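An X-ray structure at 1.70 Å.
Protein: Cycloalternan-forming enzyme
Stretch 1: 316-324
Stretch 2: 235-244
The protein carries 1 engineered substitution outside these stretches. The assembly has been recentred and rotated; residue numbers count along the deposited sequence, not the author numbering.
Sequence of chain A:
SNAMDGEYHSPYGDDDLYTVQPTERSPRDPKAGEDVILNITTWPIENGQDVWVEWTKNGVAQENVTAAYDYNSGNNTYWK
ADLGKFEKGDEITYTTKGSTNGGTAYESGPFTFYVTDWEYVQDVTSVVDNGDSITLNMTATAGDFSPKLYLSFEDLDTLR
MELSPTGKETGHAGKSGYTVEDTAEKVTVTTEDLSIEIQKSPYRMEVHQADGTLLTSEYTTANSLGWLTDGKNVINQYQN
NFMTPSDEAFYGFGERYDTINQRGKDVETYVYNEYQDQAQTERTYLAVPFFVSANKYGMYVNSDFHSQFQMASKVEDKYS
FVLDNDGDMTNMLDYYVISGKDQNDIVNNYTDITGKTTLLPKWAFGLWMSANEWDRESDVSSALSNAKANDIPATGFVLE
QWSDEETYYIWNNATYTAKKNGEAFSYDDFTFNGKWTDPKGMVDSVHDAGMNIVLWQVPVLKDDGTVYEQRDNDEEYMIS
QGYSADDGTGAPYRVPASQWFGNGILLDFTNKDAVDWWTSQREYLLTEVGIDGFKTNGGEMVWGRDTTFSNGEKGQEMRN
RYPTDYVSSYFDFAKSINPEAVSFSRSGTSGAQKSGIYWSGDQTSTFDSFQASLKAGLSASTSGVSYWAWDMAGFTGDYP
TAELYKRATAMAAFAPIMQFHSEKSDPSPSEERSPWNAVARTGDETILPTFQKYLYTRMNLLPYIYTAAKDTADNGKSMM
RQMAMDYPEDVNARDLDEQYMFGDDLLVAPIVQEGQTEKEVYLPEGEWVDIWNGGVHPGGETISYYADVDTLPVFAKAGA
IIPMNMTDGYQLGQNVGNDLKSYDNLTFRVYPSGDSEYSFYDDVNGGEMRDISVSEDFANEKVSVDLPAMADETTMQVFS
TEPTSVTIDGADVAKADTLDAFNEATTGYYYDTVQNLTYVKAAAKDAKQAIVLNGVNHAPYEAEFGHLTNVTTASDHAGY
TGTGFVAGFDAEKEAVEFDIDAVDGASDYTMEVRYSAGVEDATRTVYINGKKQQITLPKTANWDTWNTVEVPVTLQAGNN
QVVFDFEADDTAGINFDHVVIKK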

# COMPACT_ATOMS: atom_id res chain seq x y z
N GLU A 316 17.10 -0.50 -23.45
CA GLU A 316 17.25 0.51 -22.39
C GLU A 316 16.22 1.65 -22.44
O GLU A 316 15.93 2.26 -21.42
CB GLU A 316 18.68 1.09 -22.45
CG GLU A 316 19.12 1.90 -21.23
CD GLU A 316 18.79 3.40 -21.29
OE1 GLU A 316 18.68 3.99 -22.40
OE2 GLU A 316 18.64 4.01 -20.21
N ASP A 317 15.73 1.96 -23.64
CA ASP A 317 14.82 3.08 -23.83
C ASP A 317 13.41 2.64 -24.22
O ASP A 317 12.64 3.43 -24.75
CB ASP A 317 15.39 4.08 -24.87
CG ASP A 317 15.43 3.53 -26.28
OD1 ASP A 317 15.34 2.30 -26.49
OD2 ASP A 317 15.60 4.34 -27.22
N LYS A 318 13.07 1.38 -23.93
CA LYS A 318 11.76 0.85 -24.31
C LYS A 318 11.05 0.23 -23.12
O LYS A 318 11.65 -0.55 -22.38
CB LYS A 318 11.93 -0.24 -25.39
CG LYS A 318 10.62 -0.80 -25.95
CD LYS A 318 10.84 -1.96 -26.92
CE LYS A 318 11.54 -1.50 -28.18
NZ LYS A 318 11.43 -2.53 -29.26
N TYR A 319 9.78 0.57 -22.93
CA TYR A 319 8.93 -0.29 -22.08
C TYR A 319 7.75 -0.86 -22.85
O TYR A 319 7.27 -0.25 -23.80
CB TYR A 319 8.50 0.36 -20.75
CG TYR A 319 7.40 1.39 -20.84
CD1 TYR A 319 6.04 1.02 -20.78
CD2 TYR A 319 7.71 2.75 -20.96
CE1 TYR A 319 5.02 1.98 -20.84
CE2 TYR A 319 6.71 3.73 -21.01
CZ TYR A 319 5.37 3.34 -20.94
OH TYR A 319 4.39 4.31 -21.01
N SER A 320 7.29 -2.03 -22.42
CA SER A 320 6.30 -2.77 -23.20
C SER A 320 5.34 -3.46 -22.27
O SER A 320 5.72 -3.79 -21.14
CB SER A 320 6.97 -3.82 -24.07
OG SER A 320 8.03 -3.27 -24.84
N PHE A 321 4.11 -3.68 -22.73
CA PHE A 321 3.28 -4.68 -22.08
C PHE A 321 2.94 -5.78 -23.07
O PHE A 321 2.79 -5.53 -24.25
CB PHE A 321 2.04 -4.10 -21.37
CG PHE A 321 1.05 -3.43 -22.28
CD1 PHE A 321 0.17 -4.18 -23.08
CD2 PHE A 321 0.94 -2.04 -22.31
CE1 PHE A 321 -0.76 -3.56 -23.90
CE2 PHE A 321 -0.00 -1.39 -23.11
CZ PHE A 321 -0.84 -2.16 -23.92
N VAL A 322 2.85 -6.99 -22.55
CA VAL A 322 2.42 -8.13 -23.36
C VAL A 322 1.28 -8.74 -22.57
O VAL A 322 1.47 -9.17 -21.43
CB VAL A 322 3.55 -9.16 -23.59
CG1 VAL A 322 3.04 -10.31 -24.46
CG2 VAL A 322 4.73 -8.51 -24.27
N LEU A 323 0.10 -8.72 -23.16
CA LEU A 323 -1.12 -9.14 -22.48
C LEU A 323 -1.63 -10.43 -23.10
O LEU A 323 -1.78 -10.50 -24.32
CB LEU A 323 -2.21 -8.05 -22.61
CG LEU A 323 -3.61 -8.40 -22.08
CD1 LEU A 323 -3.66 -8.61 -20.57
CD2 LEU A 323 -4.62 -7.34 -22.48
N ASP A 324 -1.90 -11.42 -22.25
CA ASP A 324 -2.44 -12.70 -22.71
C ASP A 324 -3.93 -12.60 -23.05
O ASP A 324 -4.63 -11.68 -22.61
CB ASP A 324 -2.22 -13.80 -21.65
CG ASP A 324 -0.74 -14.11 -21.41
OD1 ASP A 324 0.15 -13.65 -22.17
OD2 ASP A 324 -0.46 -14.84 -20.45
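Stretch 2, residues 235-244: INQYQNNFMT

The shortest polar contact between the two strands lies between side chains: Ser-320 OG donates a hydrogen bond to Asn-241 OD1 at only 2.5 Å, where the paired backbones also draw close, with CA atoms 4.3 Å apart. Around this point residues 235-243 run as an extended strand antiparallel to strand 318-324, their N-to-C directions 165° apart and their axes approaching to 4.5 Å. The register pairs Lys-318 with Met-243 and continues residue by residue to Asp-324 with Gln-237. Narrow and wide pairs alternate. At the wide ones the backbones exchange two hydrogen bonds: Phe-242 N to Tyr-319 O (2.7 Å) and Tyr-319 N to Phe-242 O (2.9 Å), then Tyr-238 N to Leu-323 O and Leu-323 N to Tyr-238 O (both 2.8 Å). The Phe-321/Asn-240 pair, with CA atoms 5.8 Å apart, is looser, and its Asn-240 N to Phe-321 O bond stretches to 3.3 Å. Beyond the strand, Thr-244 N still reaches Asp-317 O at 2.8 Å. The face carrying Tyr-319, Phe-321 and Leu-323 is largely apolar: Phe-242 CB sits over the Tyr-319 ring, 3.4 Å from Tyr-319 CZ, and Phe-321 CE2 meets the edge of the Phe-242 ring, 3.7 Å from Phe-242 CE2. On the other face, Gln-237 NE2 donates to Asp-324 OD1 at 2.9 Å.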

# COMPACT_ATOMS: atom_id res chain seq x y z
N ILE A 235 -6.73 -15.01 -31.38
CA ILE A 235 -5.81 -13.92 -30.99
C ILE A 235 -5.36 -14.28 -29.57
O ILE A 235 -6.18 -14.32 -28.65
CB ILE A 235 -6.47 -12.51 -31.06
CG1 ILE A 235 -6.79 -12.17 -32.53
CG2 ILE A 235 -5.56 -11.47 -30.39
CD1 ILE A 235 -7.79 -11.05 -32.74
N ASN A 236 -4.07 -14.60 -29.41
CA ASN A 236 -3.57 -15.15 -28.14
C ASN A 236 -2.85 -14.16 -27.25
O ASN A 236 -2.68 -14.42 -26.04
CB ASN A 236 -2.64 -16.37 -28.39
CG ASN A 236 -3.41 -17.62 -28.78
OD1 ASN A 236 -4.62 -17.70 -28.55
ND2 ASN A 236 -2.73 -18.60 -29.34
N GLN A 237 -2.40 -13.06 -27.84
CA GLN A 237 -1.68 -12.03 -27.06
C GLN A 237 -1.78 -10.68 -27.74
O GLN A 237 -2.00 -10.61 -28.95
CB GLN A 237 -0.19 -12.38 -26.92
CG GLN A 237 0.16 -13.48 -25.91
CD GLN A 237 1.65 -13.54 -25.61
OE1 GLN A 237 2.49 -13.30 -26.49
NE2 GLN A 237 1.98 -13.89 -24.36
N TYR A 238 -1.60 -9.61 -26.95
CA TYR A 238 -1.48 -8.25 -27.45
C TYR A 238 -0.20 -7.65 -26.93
O TYR A 238 0.29 -8.05 -25.88
CB TYR A 238 -2.60 -7.38 -26.89
CG TYR A 238 -3.94 -7.55 -27.51
CD1 TYR A 238 -4.21 -7.01 -28.78
CD2 TYR A 238 -4.98 -8.21 -26.83
CE1 TYR A 238 -5.47 -7.13 -29.36
CE2 TYR A 238 -6.25 -8.35 -27.41
CZ TYR A 238 -6.48 -7.81 -28.67
OH TYR A 238 -7.73 -7.92 -29.26
N GLN A 239 0.33 -6.67 -27.65
CA GLN A 239 1.44 -5.87 -27.08
C GLN A 239 1.38 -4.43 -27.55
O GLN A 239 0.83 -4.13 -28.62
CB GLN A 239 2.81 -6.48 -27.43
CG GLN A 239 3.19 -6.38 -28.91
CD GLN A 239 4.59 -6.91 -29.15
OE1 GLN A 239 5.58 -6.23 -28.89
NE2 GLN A 239 4.68 -8.14 -29.62
N ASN A 240 1.95 -3.54 -26.74
CA ASN A 240 2.36 -2.23 -27.21
C ASN A 240 3.73 -1.88 -26.60
O ASN A 240 4.14 -2.48 -25.59
CB ASN A 240 1.31 -1.15 -26.94
CG ASN A 240 1.39 0.01 -27.95
OD1 ASN A 240 2.31 0.07 -28.77
ND2 ASN A 240 0.43 0.92 -27.89
N ASN A 241 4.42 -0.96 -27.25
CA ASN A 241 5.80 -0.62 -26.92
C ASN A 241 5.95 0.87 -26.91
O ASN A 241 5.43 1.55 -27.80
CB ASN A 241 6.75 -1.22 -27.96
CG ASN A 241 6.69 -2.74 -27.99
OD1 ASN A 241 7.46 -3.41 -27.29
ND2 ASN A 241 5.75 -3.29 -28.76
N PHE A 242 6.67 1.37 -25.91
CA PHE A 242 6.73 2.80 -25.59
C PHE A 242 8.17 3.25 -25.38
O PHE A 242 9.01 2.44 -24.97
CB PHE A 242 5.90 3.07 -24.33
CG PHE A 242 4.45 2.63 -24.47
CD1 PHE A 242 3.50 3.52 -25.00
CD2 PHE A 242 4.04 1.35 -24.09
CE1 PHE A 242 2.16 3.13 -25.15
CE2 PHE A 242 2.70 0.95 -24.24
CZ PHE A 242 1.77 1.85 -24.77
N MET A 243 8.45 4.51 -25.69
CA MET A 243 9.79 5.08 -25.51
C MET A 243 9.91 5.60 -24.09
O MET A 243 8.99 6.26 -23.61
CB MET A 243 10.01 6.23 -26.48
CG MET A 243 11.42 6.81 -26.41
SD MET A 243 11.74 7.63 -27.96
CE MET A 243 11.77 6.17 -28.97
N THR A 244 11.04 5.32 -23.44
CA THR A 244 11.25 5.79 -22.07
C THR A 244 12.67 6.34 -21.85
O THR A 244 13.66 5.62 -22.10
CB THR A 244 10.89 4.72 -21.01
OG1 THR A 244 11.33 5.16 -19.72
CG2 THR A 244 11.55 3.35 -21.35
O HOH W 1 16.42 5.76 -22.17